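Local coordinates for cysteine desulfurase (Fervidobacterium islandicum, PDB 6A6E), which probably uses pyridoxal-5'-phosphate to remove sulfur from cysteine, yielding alanine and a persulfide that can feed the Suf pathway of iron-sulfur cluster assembly, at residues Asn63-Val68 and Val77-Ala82; Val138-Leu143 and Pro177-Ile182; Ser166-Lys171 and Ile195-Glu200. All coordinates share one frame; numbering follows the deposited sequence.

Interaction 1. Residues Asn63-Val68 and Val77-Ala82; sequences NIHRAV and VAYEQA
Ile64 and Tyr79 meet as methyl on ring: CD1 of Ile64 lies 3.6 Å from the centroid of the Tyr79 ring and 22° off its normal, a CH-pi contact over one face. The methyl is displaced toward the rim, and its closest ring atom, Tyr79 CD2, is 3.3 Å from Ile64 CD1. Ile64 makes this reach with CG1 set between its backbone N and carbonyl carbon (chi1 54°). Beside this pair, Glu80 swings its bent chain back so that OE2 stands 3.4 Å from His65 CE1, with the imidazole and carboxylate planes 46° apart. This approach is not a hydrogen bond: His65 ND1 bonds a citrate probably left from crystallisation, and Glu80 OE1 forms a salt bridge with Arg83. The loop is positioned by Asn63, whose OD1 takes the Ile64 N-H at 2.8 Å in its carbonyl plane, on a lone pair. Farther out, Arg371 of the second subunit donates to Asn63 O and Arg66 O, while the Tyr79 hydroxyl is hydrogen-bonded to Glu284. Replacing Tyr79 by an alanine would probably open a gap under the Ile64 methyl and leave Glu284 without its hydroxyl partner. The chemistry is therefore split: dispersion and CH-pi attraction join loop 63-68 to helix 70-90 at the ring, whereas the His65-Glu80 approach is at most a weak electrostatic contact, the carboxylate being held chiefly by Arg83.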
loop_
_atom_site.group_PDB
_atom_site.type_symbol
_atom_site.label_atom_id
_atom_site.label_comp_id
_atom_site.label_asym_id
_atom_site.label_seq_id
_atom_site.Cartn_x
_atom_site.Cartn_y
_atom_site.Cartn_z
ATOM N N ASN A 63 2.729 10.842 11.588
ATOM C CA ASN A 63 3.399 9.560 11.424
ATOM C C ASN A 63 3.512 8.922 12.798
ATOM O O ASN A 63 3.488 9.607 13.830
ATOM C CB ASN A 63 4.755 9.690 10.739
ATOM C CG ASN A 63 5.096 8.419 9.926
ATOM O OD1 ASN A 63 4.607 7.293 10.262
ATOM N ND2 ASN A 63 5.902 8.576 8.864
ATOM N N ILE A 64 3.628 7.619 12.823
ATOM C CA ILE A 64 3.424 6.884 14.040
ATOM C C ILE A 64 4.696 6.205 14.568
ATOM O O ILE A 64 5.669 6.075 13.851
ATOM C CB ILE A 64 2.380 5.802 13.788
ATOM C CG1 ILE A 64 2.722 4.899 12.602
ATOM C CG2 ILE A 64 1.044 6.436 13.553
ATOM C CD1 ILE A 64 1.812 3.658 12.620
ATOM N N HIS A 65 4.620 5.688 15.770
ATOM C CA HIS A 65 5.756 5.101 16.534
ATOM C C HIS A 65 6.714 6.251 16.988
ATOM O O HIS A 65 6.692 7.336 16.421
ATOM C CB HIS A 65 6.528 3.969 15.773
ATOM C CG HIS A 65 5.641 2.932 15.170
ATOM N ND1 HIS A 65 4.733 2.214 15.920
ATOM C CD2 HIS A 65 5.479 2.513 13.886
ATOM C CE1 HIS A 65 4.041 1.410 15.134
ATOM N NE2 HIS A 65 4.495 1.545 13.900
ATOM N N ARG A 66 7.511 6.006 18.023
ATOM C CA ARG A 66 8.454 7.044 18.570
ATOM C C ARG A 66 7.680 8.322 18.790
ATOM O O ARG A 66 8.076 9.407 18.316
ATOM C CB ARG A 66 9.647 7.332 17.599
ATOM C CG ARG A 66 10.733 6.245 17.523
ATOM C CD ARG A 66 11.741 6.465 16.355
ATOM N NE ARG A 66 11.249 5.982 15.042
ATOM C CZ ARG A 66 10.959 4.698 14.768
ATOM N NH1 ARG A 66 11.129 3.759 15.688
ATOM N NH2 ARG A 66 10.495 4.329 13.577
ATOM N N ALA A 67 6.520 8.186 19.403
ATOM C CA ALA A 67 5.546 9.271 19.377
ATOM C C ALA A 67 5.812 10.136 20.600
ATOM O O ALA A 67 5.716 9.639 21.707
ATOM C CB ALA A 67 4.140 8.719 19.471
ATOM N N VAL A 68 6.182 11.387 20.436
ATOM C CA VAL A 68 6.247 12.223 21.590
ATOM C C VAL A 68 5.190 13.317 21.534
ATOM O O VAL A 68 4.492 13.591 22.524
ATOM C CB VAL A 68 7.654 12.722 21.834
ATOM C CG1 VAL A 68 7.667 13.743 23.005
ATOM C CG2 VAL A 68 8.525 11.500 22.145
ATOM N N VAL A 77 -1.708 5.315 18.741
ATOM C CA VAL A 77 -2.757 4.580 19.493
ATOM C C VAL A 77 -3.868 4.073 18.556
ATOM O O VAL A 77 -4.251 2.912 18.608
ATOM C CB VAL A 77 -3.312 5.493 20.622
ATOM C CG1 VAL A 77 -4.570 4.966 21.246
ATOM C CG2 VAL A 77 -2.256 5.712 21.713
ATOM N N ALA A 78 -4.312 4.906 17.638
ATOM C CA ALA A 78 -5.400 4.496 16.742
ATOM C C ALA A 78 -4.951 3.351 15.866
ATOM O O ALA A 78 -5.722 2.402 15.652
ATOM C CB ALA A 78 -5.931 5.679 15.920
ATOM N N TYR A 79 -3.722 3.418 15.350
ATOM C CA TYR A 79 -3.176 2.347 14.501
ATOM C C TYR A 79 -3.065 1.015 15.241
ATOM O O TYR A 79 -3.463 -0.041 14.738
ATOM C CB TYR A 79 -1.814 2.762 13.933
ATOM C CG TYR A 79 -1.173 1.833 12.951
ATOM C CD1 TYR A 79 -1.559 1.795 11.592
ATOM C CD2 TYR A 79 -0.084 1.021 13.343
ATOM C CE1 TYR A 79 -0.898 0.941 10.693
ATOM C CE2 TYR A 79 0.579 0.188 12.441
ATOM C CZ TYR A 79 0.144 0.131 11.122
ATOM O OH TYR A 79 0.848 -0.725 10.305
ATOM N N GLU A 80 -2.452 1.019 16.415
ATOM C CA GLU A 80 -2.388 -0.236 17.198
ATOM C C GLU A 80 -3.790 -0.738 17.639
ATOM O O GLU A 80 -3.987 -1.912 17.689
ATOM C CB GLU A 80 -1.540 -0.058 18.437
ATOM C CG GLU A 80 -0.006 0.154 18.237
ATOM C CD GLU A 80 0.662 0.197 16.816
ATOM O OE1 GLU A 80 1.064 -0.901 16.144
ATOM O OE2 GLU A 80 0.958 1.421 16.468
ATOM N N GLN A 81 -4.738 0.159 17.934
ATOM C CA GLN A 81 -6.134 -0.236 18.195
ATOM C C GLN A 81 -6.704 -0.951 16.965
ATOM O O GLN A 81 -7.382 -1.964 17.114
ATOM C CB GLN A 81 -7.019 0.926 18.607
ATOM C CG GLN A 81 -6.674 1.402 20.048
ATOM C CD GLN A 81 -7.453 2.648 20.482
ATOM O OE1 GLN A 81 -7.894 3.448 19.656
ATOM N NE2 GLN A 81 -7.615 2.816 21.782
ATOM N N ALA A 82 -6.386 -0.462 15.752
ATOM C CA ALA A 82 -6.875 -1.129 14.553
ATOM C C ALA A 82 -6.315 -2.555 14.428
ATOM O O ALA A 82 -7.064 -3.465 14.054
ATOM C CB ALA A 82 -6.584 -0.313 13.321
#

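Interaction 2. Residues Val138-Leu143 and Pro177-Ile182; sequences VPWVRL and PKVVSI
The indole of Trp140 carries the whole helix side of this contact, resting its outer atoms on Val179 and Ser181 of the strand. CH2 of Trp140 meets Val179 CG1 at 3.9 Å, the two side chains crossing at about a right angle, and Trp140 CZ2 lies 3.8 Å from Ser181 CB. Both approaches to the ring are oblique. With CG anti to the carbonyl carbon (chi1 -56°), the indole projects from the helix toward the strand, bridging backbones whose nearest CA atoms, Trp140 CA and Ser181 CA, are 9.5 Å apart. Although Trp140 NE1 and Ser181 OG approach to 3.8 Å, they do not bond each other; each is hydrogen-bonded to Asn136 OD1, which thus satisfies two buried polar groups. Val126, Ile128 and Ile208 from the flanking strands, with Val111 of helix 103-116, also pack against the indole.

Against this fully buried core stand the partly exposed Arg142 and Lys178, which take no part in the contact: Arg142 turns to Glu257 of the second subunit, and Lys178, just before the strand, to Asp124, each in a salt bridge. Helix 138-147 connects parallel strands 125-129 and 150-154, a beta-alpha-beta unit, and here it lies on one face of the seven-stranded mixed sheet characteristic of the large domain in fold-type I pyridoxal-phosphate enzymes.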
loop_
_atom_site.group_PDB
_atom_site.type_symbol
_atom_site.label_atom_id
_atom_site.label_comp_id
_atom_site.label_asym_id
_atom_site.label_seq_id
_atom_site.Cartn_x
_atom_site.Cartn_y
_atom_site.Cartn_z
ATOM N N VAL A 138 0.775 -16.997 -9.926
ATOM C CA VAL A 138 1.919 -16.434 -10.618
ATOM C C VAL A 138 3.138 -16.260 -9.740
ATOM O O VAL A 138 4.227 -16.544 -10.220
ATOM C CB VAL A 138 1.595 -15.097 -11.296
ATOM C CG1 VAL A 138 2.788 -14.601 -12.109
ATOM C CG2 VAL A 138 0.376 -15.300 -12.170
ATOM N N PRO A 139 3.002 -15.848 -8.464
ATOM C CA PRO A 139 4.268 -15.760 -7.747
ATOM C C PRO A 139 5.006 -17.115 -7.635
ATOM O O PRO A 139 6.213 -17.178 -7.797
ATOM C CB PRO A 139 3.872 -15.251 -6.348
ATOM C CG PRO A 139 2.518 -14.663 -6.471
ATOM C CD PRO A 139 1.867 -15.360 -7.653
ATOM N N TRP A 140 4.265 -18.171 -7.334
ATOM C CA TRP A 140 4.823 -19.511 -7.214
ATOM C C TRP A 140 5.448 -19.973 -8.543
ATOM O O TRP A 140 6.582 -20.357 -8.570
ATOM C CB TRP A 140 3.738 -20.503 -6.757
ATOM C CG TRP A 140 3.055 -20.129 -5.460
ATOM C CD1 TRP A 140 1.757 -19.727 -5.316
ATOM C CD2 TRP A 140 3.599 -20.170 -4.144
ATOM N NE1 TRP A 140 1.492 -19.434 -4.005
ATOM C CE2 TRP A 140 2.591 -19.760 -3.262
ATOM C CE3 TRP A 140 4.839 -20.514 -3.618
ATOM C CZ2 TRP A 140 2.806 -19.654 -1.890
ATOM C CZ3 TRP A 140 5.021 -20.460 -2.275
ATOM C CH2 TRP A 140 4.015 -20.033 -1.432
ATOM N N VAL A 141 4.726 -19.836 -9.645
ATOM C CA VAL A 141 5.199 -20.339 -10.930
ATOM C C VAL A 141 6.398 -19.528 -11.392
ATOM O O VAL A 141 7.440 -20.094 -11.744
ATOM C CB VAL A 141 4.101 -20.270 -11.967
ATOM C CG1 VAL A 141 4.632 -20.509 -13.359
ATOM C CG2 VAL A 141 2.957 -21.211 -11.577
ATOM N N ARG A 142 6.335 -18.200 -11.315
ATOM C CA ARG A 142 7.491 -17.407 -11.705
ATOM C C ARG A 142 8.690 -17.540 -10.753
ATOM O O ARG A 142 9.842 -17.699 -11.196
ATOM C CB ARG A 142 7.165 -15.922 -11.845
ATOM C CG ARG A 142 8.364 -15.085 -12.369
ATOM C CD ARG A 142 8.813 -15.575 -13.753
ATOM N NE ARG A 142 9.782 -14.702 -14.365
ATOM C CZ ARG A 142 10.150 -14.771 -15.652
ATOM N NH1 ARG A 142 9.705 -15.729 -16.463
ATOM N NH2 ARG A 142 10.959 -13.856 -16.142
ATOM N N LEU A 143 8.464 -17.444 -9.451
ATOM C CA LEU A 143 9.588 -17.553 -8.571
ATOM C C LEU A 143 10.235 -18.963 -8.495
ATOM O O LEU A 143 11.437 -19.053 -8.126
ATOM C CB LEU A 143 9.355 -16.964 -7.196
ATOM C CG LEU A 143 9.177 -15.433 -7.124
ATOM C CD1 LEU A 143 8.624 -15.091 -5.762
ATOM C CD2 LEU A 143 10.452 -14.687 -7.387
ATOM N N PRO A 177 4.313 -32.300 0.526
ATOM C CA PRO A 177 4.634 -30.945 0.076
ATOM C C PRO A 177 5.187 -30.062 1.184
ATOM O O PRO A 177 4.707 -30.091 2.311
ATOM C CB PRO A 177 3.280 -30.411 -0.447
ATOM C CG PRO A 177 2.224 -31.222 0.204
ATOM C CD PRO A 177 2.878 -32.604 0.398
ATOM N N LYS A 178 6.202 -29.269 0.871
ATOM C CA LYS A 178 6.772 -28.368 1.844
ATOM C C LYS A 178 5.764 -27.233 2.166
ATOM O O LYS A 178 5.613 -26.830 3.335
ATOM C CB LYS A 178 8.129 -27.836 1.365
ATOM C CG LYS A 178 8.887 -27.063 2.438
ATOM C CD LYS A 178 9.217 -27.971 3.643
ATOM C CE LYS A 178 10.546 -27.685 4.283
ATOM N NZ LYS A 178 11.636 -27.907 3.285
ATOM N N VAL A 179 5.039 -26.780 1.149
ATOM C CA VAL A 179 4.042 -25.685 1.287
ATOM C C VAL A 179 2.781 -26.072 0.515
ATOM O O VAL A 179 2.873 -26.625 -0.579
ATOM C CB VAL A 179 4.601 -24.347 0.719
ATOM C CG1 VAL A 179 3.564 -23.235 0.720
ATOM C CG2 VAL A 179 5.766 -23.949 1.561
ATOM N N VAL A 180 1.624 -25.801 1.111
ATOM C CA VAL A 180 0.337 -25.915 0.446
ATOM C C VAL A 180 -0.284 -24.483 0.499
ATOM O O VAL A 180 -0.412 -23.905 1.589
ATOM C CB VAL A 180 -0.601 -26.906 1.171
ATOM C CG1 VAL A 180 -2.014 -26.931 0.597
ATOM C CG2 VAL A 180 -0.069 -28.329 1.060
ATOM N N SER A 181 -0.635 -23.915 -0.646
ATOM C CA SER A 181 -1.297 -22.613 -0.682
ATOM C C SER A 181 -2.564 -22.756 -1.438
ATOM O O SER A 181 -2.549 -23.079 -2.598
ATOM C CB SER A 181 -0.412 -21.559 -1.341
ATOM O OG SER A 181 -0.886 -20.232 -1.105
ATOM N N ILE A 182 -3.677 -22.482 -0.804
ATOM C CA ILE A 182 -4.910 -22.693 -1.462
ATOM C C ILE A 182 -5.901 -21.596 -1.145
ATOM O O ILE A 182 -5.836 -21.027 -0.055
ATOM C CB ILE A 182 -5.501 -24.098 -1.028
ATOM C CG1 ILE A 182 -6.710 -24.435 -1.916
ATOM C CG2 ILE A 182 -5.879 -24.110 0.441
ATOM C CD1 ILE A 182 -7.118 -25.887 -1.882
#

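Interaction 3. Residues Ser166-Lys171 and Ile195-Glu200; sequences SILKTK and IELIRE
The carbonyl oxygen of Ser166 is gripped twice by Thr170: Thr170 N reaches Ser166 O at 2.9 Å as the ordinary helix bond, and Thr170 OG1 donates to Ser166 O at 2.8 Å. The two donors come from opposite faces of the carbonyl plane, the hydroxyl standing 36° out of it, so the threonine side chain spends its proton on its own helix turn. No hydrogen bond crosses between the two segments; their contact is aliphatic. Ile167 is central: CG1, anti to the carbonyl carbon (chi1 -73°), carries CD1 to within 4.0 Å of Ile198 CG1, and the CG2 branch adds a second touch on the same Ile198 carbon. The two isoleucines cross at about a right angle. Leu197 flanks this pair, its CD2 being 4.4 Å from Ile167 CD1. At the outer margin Leu168 CD2 meets Leu197 CD1 at 4.5 Å, a looser touch. Past the apolar patch, Lys171 NZ hydrogen-bonds Thr201 O, a polar tie between the helices. The short axes run 13° from parallel with a closest approach of 10.5 Å, a wide spacing filled by branched side chains. Helix 164-173 leads from strand 150-154 to strand 179-183, and helix 195-201 from there to strand 206-210: successive beta-alpha-beta crossovers between parallel strands, packed side by side on one face of the sheet. Ser166 and Thr170 rest on Ile154 of edge strand 150-154, Ile198 packs on strands 179-183 and 206-210, and Arg199 is anchored beside Leu207 by a salt bridge to Asp228.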
loop_
_atom_site.group_PDB
_atom_site.type_symbol
_atom_site.label_atom_id
_atom_site.label_comp_id
_atom_site.label_asym_id
_atom_site.label_seq_id
_atom_site.Cartn_x
_atom_site.Cartn_y
_atom_site.Cartn_z
ATOM N N SER A 166 -10.506 -35.524 -4.864
ATOM C CA SER A 166 -9.302 -34.959 -5.509
ATOM C C SER A 166 -8.245 -34.607 -4.462
ATOM O O SER A 166 -7.057 -34.867 -4.632
ATOM C CB SER A 166 -9.646 -33.713 -6.338
ATOM O OG SER A 166 -8.451 -33.283 -6.979
ATOM N N ILE A 167 -8.681 -34.047 -3.348
ATOM C CA ILE A 167 -7.722 -33.677 -2.273
ATOM C C ILE A 167 -6.972 -34.867 -1.683
ATOM O O ILE A 167 -5.722 -34.908 -1.690
ATOM C CB ILE A 167 -8.422 -32.864 -1.157
ATOM C CG1 ILE A 167 -8.718 -31.449 -1.698
ATOM C CG2 ILE A 167 -7.495 -32.679 0.035
ATOM C CD1 ILE A 167 -9.835 -30.811 -0.963
ATOM N N LEU A 168 -7.747 -35.866 -1.273
ATOM C CA LEU A 168 -7.183 -37.189 -0.839
ATOM C C LEU A 168 -6.353 -37.904 -1.893
ATOM O O LEU A 168 -5.309 -38.435 -1.547
ATOM C CB LEU A 168 -8.283 -38.127 -0.358
ATOM C CG LEU A 168 -9.037 -37.535 0.832
ATOM C CD1 LEU A 168 -10.342 -38.259 1.116
ATOM C CD2 LEU A 168 -8.134 -37.509 2.056
ATOM N N LYS A 169 -6.790 -37.905 -3.161
ATOM C CA LYS A 169 -5.947 -38.466 -4.249
ATOM C C LYS A 169 -4.617 -37.742 -4.496
ATOM O O LYS A 169 -3.551 -38.366 -4.719
ATOM C CB LYS A 169 -6.721 -38.518 -5.558
ATOM C CG LYS A 169 -7.377 -39.878 -5.785
ATOM C CD LYS A 169 -7.334 -40.319 -7.252
ATOM C CE LYS A 169 -8.434 -39.675 -8.101
ATOM N NZ LYS A 169 -8.431 -40.206 -9.498
ATOM N N THR A 170 -4.652 -36.414 -4.445
ATOM C CA THR A 170 -3.389 -35.668 -4.575
ATOM C C THR A 170 -2.325 -36.082 -3.558
ATOM O O THR A 170 -1.149 -36.142 -3.877
ATOM C CB THR A 170 -3.623 -34.170 -4.439
ATOM O OG1 THR A 170 -4.601 -33.776 -5.411
ATOM C CG2 THR A 170 -2.283 -33.398 -4.615
ATOM N N LYS A 171 -2.744 -36.362 -2.338
ATOM C CA LYS A 171 -1.827 -36.768 -1.255
ATOM C C LYS A 171 -1.089 -38.064 -1.529
ATOM O O LYS A 171 0.012 -38.242 -1.058
ATOM C CB LYS A 171 -2.598 -36.895 0.073
ATOM C CG LYS A 171 -1.978 -37.727 1.196
ATOM C CD LYS A 171 -0.804 -37.089 1.932
ATOM C CE LYS A 171 -0.549 -37.827 3.249
ATOM N NZ LYS A 171 -1.717 -37.697 4.186
ATOM N N ILE A 195 -11.023 -26.295 4.172
ATOM C CA ILE A 195 -9.711 -25.981 4.751
ATOM C C ILE A 195 -9.204 -26.968 5.832
ATOM O O ILE A 195 -8.014 -27.370 5.798
ATOM C CB ILE A 195 -9.718 -24.564 5.365
ATOM C CG1 ILE A 195 -9.932 -23.545 4.261
ATOM C CG2 ILE A 195 -8.400 -24.306 6.070
ATOM C CD1 ILE A 195 -10.192 -22.142 4.783
ATOM N N GLU A 196 -10.072 -27.369 6.753
ATOM C CA GLU A 196 -9.664 -28.364 7.797
ATOM C C GLU A 196 -9.290 -29.732 7.230
ATOM O O GLU A 196 -8.297 -30.339 7.634
ATOM C CB GLU A 196 -10.733 -28.466 8.866
ATOM C CG GLU A 196 -10.771 -27.172 9.661
ATOM C CD GLU A 196 -11.642 -27.189 10.905
ATOM O OE1 GLU A 196 -11.644 -28.193 11.619
ATOM O OE2 GLU A 196 -12.285 -26.163 11.200
ATOM N N LEU A 197 -10.024 -30.175 6.220
ATOM C CA LEU A 197 -9.668 -31.438 5.550
ATOM C C LEU A 197 -8.286 -31.271 4.914
ATOM O O LEU A 197 -7.428 -32.154 5.010
ATOM C CB LEU A 197 -10.719 -31.788 4.527
ATOM C CG LEU A 197 -10.346 -32.950 3.601
ATOM C CD1 LEU A 197 -10.226 -34.280 4.354
ATOM C CD2 LEU A 197 -11.362 -33.005 2.469
ATOM N N ILE A 198 -8.029 -30.105 4.304
ATOM C CA ILE A 198 -6.694 -29.871 3.750
ATOM C C ILE A 198 -5.641 -29.828 4.828
ATOM O O ILE A 198 -4.554 -30.407 4.680
ATOM C CB ILE A 198 -6.669 -28.608 2.818
ATOM C CG1 ILE A 198 -7.574 -28.876 1.636
ATOM C CG2 ILE A 198 -5.239 -28.278 2.344
ATOM C CD1 ILE A 198 -7.978 -27.633 0.921
ATOM N N ARG A 199 -5.942 -29.186 5.944
ATOM C CA ARG A 199 -4.948 -29.065 7.003
ATOM C C ARG A 199 -4.531 -30.469 7.528
ATOM O O ARG A 199 -3.331 -30.720 7.742
ATOM C CB ARG A 199 -5.566 -28.254 8.124
ATOM C CG ARG A 199 -4.871 -28.301 9.483
ATOM C CD ARG A 199 -3.537 -27.598 9.540
ATOM N NE ARG A 199 -2.461 -28.145 8.711
ATOM C CZ ARG A 199 -1.282 -27.533 8.525
ATOM N NH1 ARG A 199 -1.028 -26.347 9.082
ATOM N NH2 ARG A 199 -0.358 -28.064 7.735
ATOM N N GLU A 200 -5.506 -31.363 7.719
ATOM C CA GLU A 200 -5.178 -32.778 8.182
ATOM C C GLU A 200 -4.572 -33.646 7.139
ATOM O O GLU A 200 -3.687 -34.466 7.459
ATOM C CB GLU A 200 -6.378 -33.492 8.808
ATOM C CG GLU A 200 -7.133 -32.687 9.854
ATOM C CD GLU A 200 -6.250 -32.150 10.978
ATOM O OE1 GLU A 200 -5.138 -32.699 11.175
ATOM O OE2 GLU A 200 -6.677 -31.171 11.654
#

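How the interactions relate
Interactions 2 and 3 meet at strand 179-183, which belongs to interaction 2 and is covered on the face away from Trp140 by Ile198 of interaction 3, packing on Val180 and Ile182. Their centres are 16 Å apart, and Ile182 CD1 touches Ile198 CD1 at 3.4 Å. The same strand leads to Thr183 of the cofactor pocket; the side chain of Ser181 is about 10 Å from pyridoxal-5'-phosphate and that of Ile198 about 13 Å. Interaction 1 stands apart, its centre 35 Å from that of interaction 2 and 41 Å from that of interaction 3. Its loop instead approaches the second subunit's active site, Asn63 packing on His235 and Arg66 on the S-mercaptocysteine of that chain.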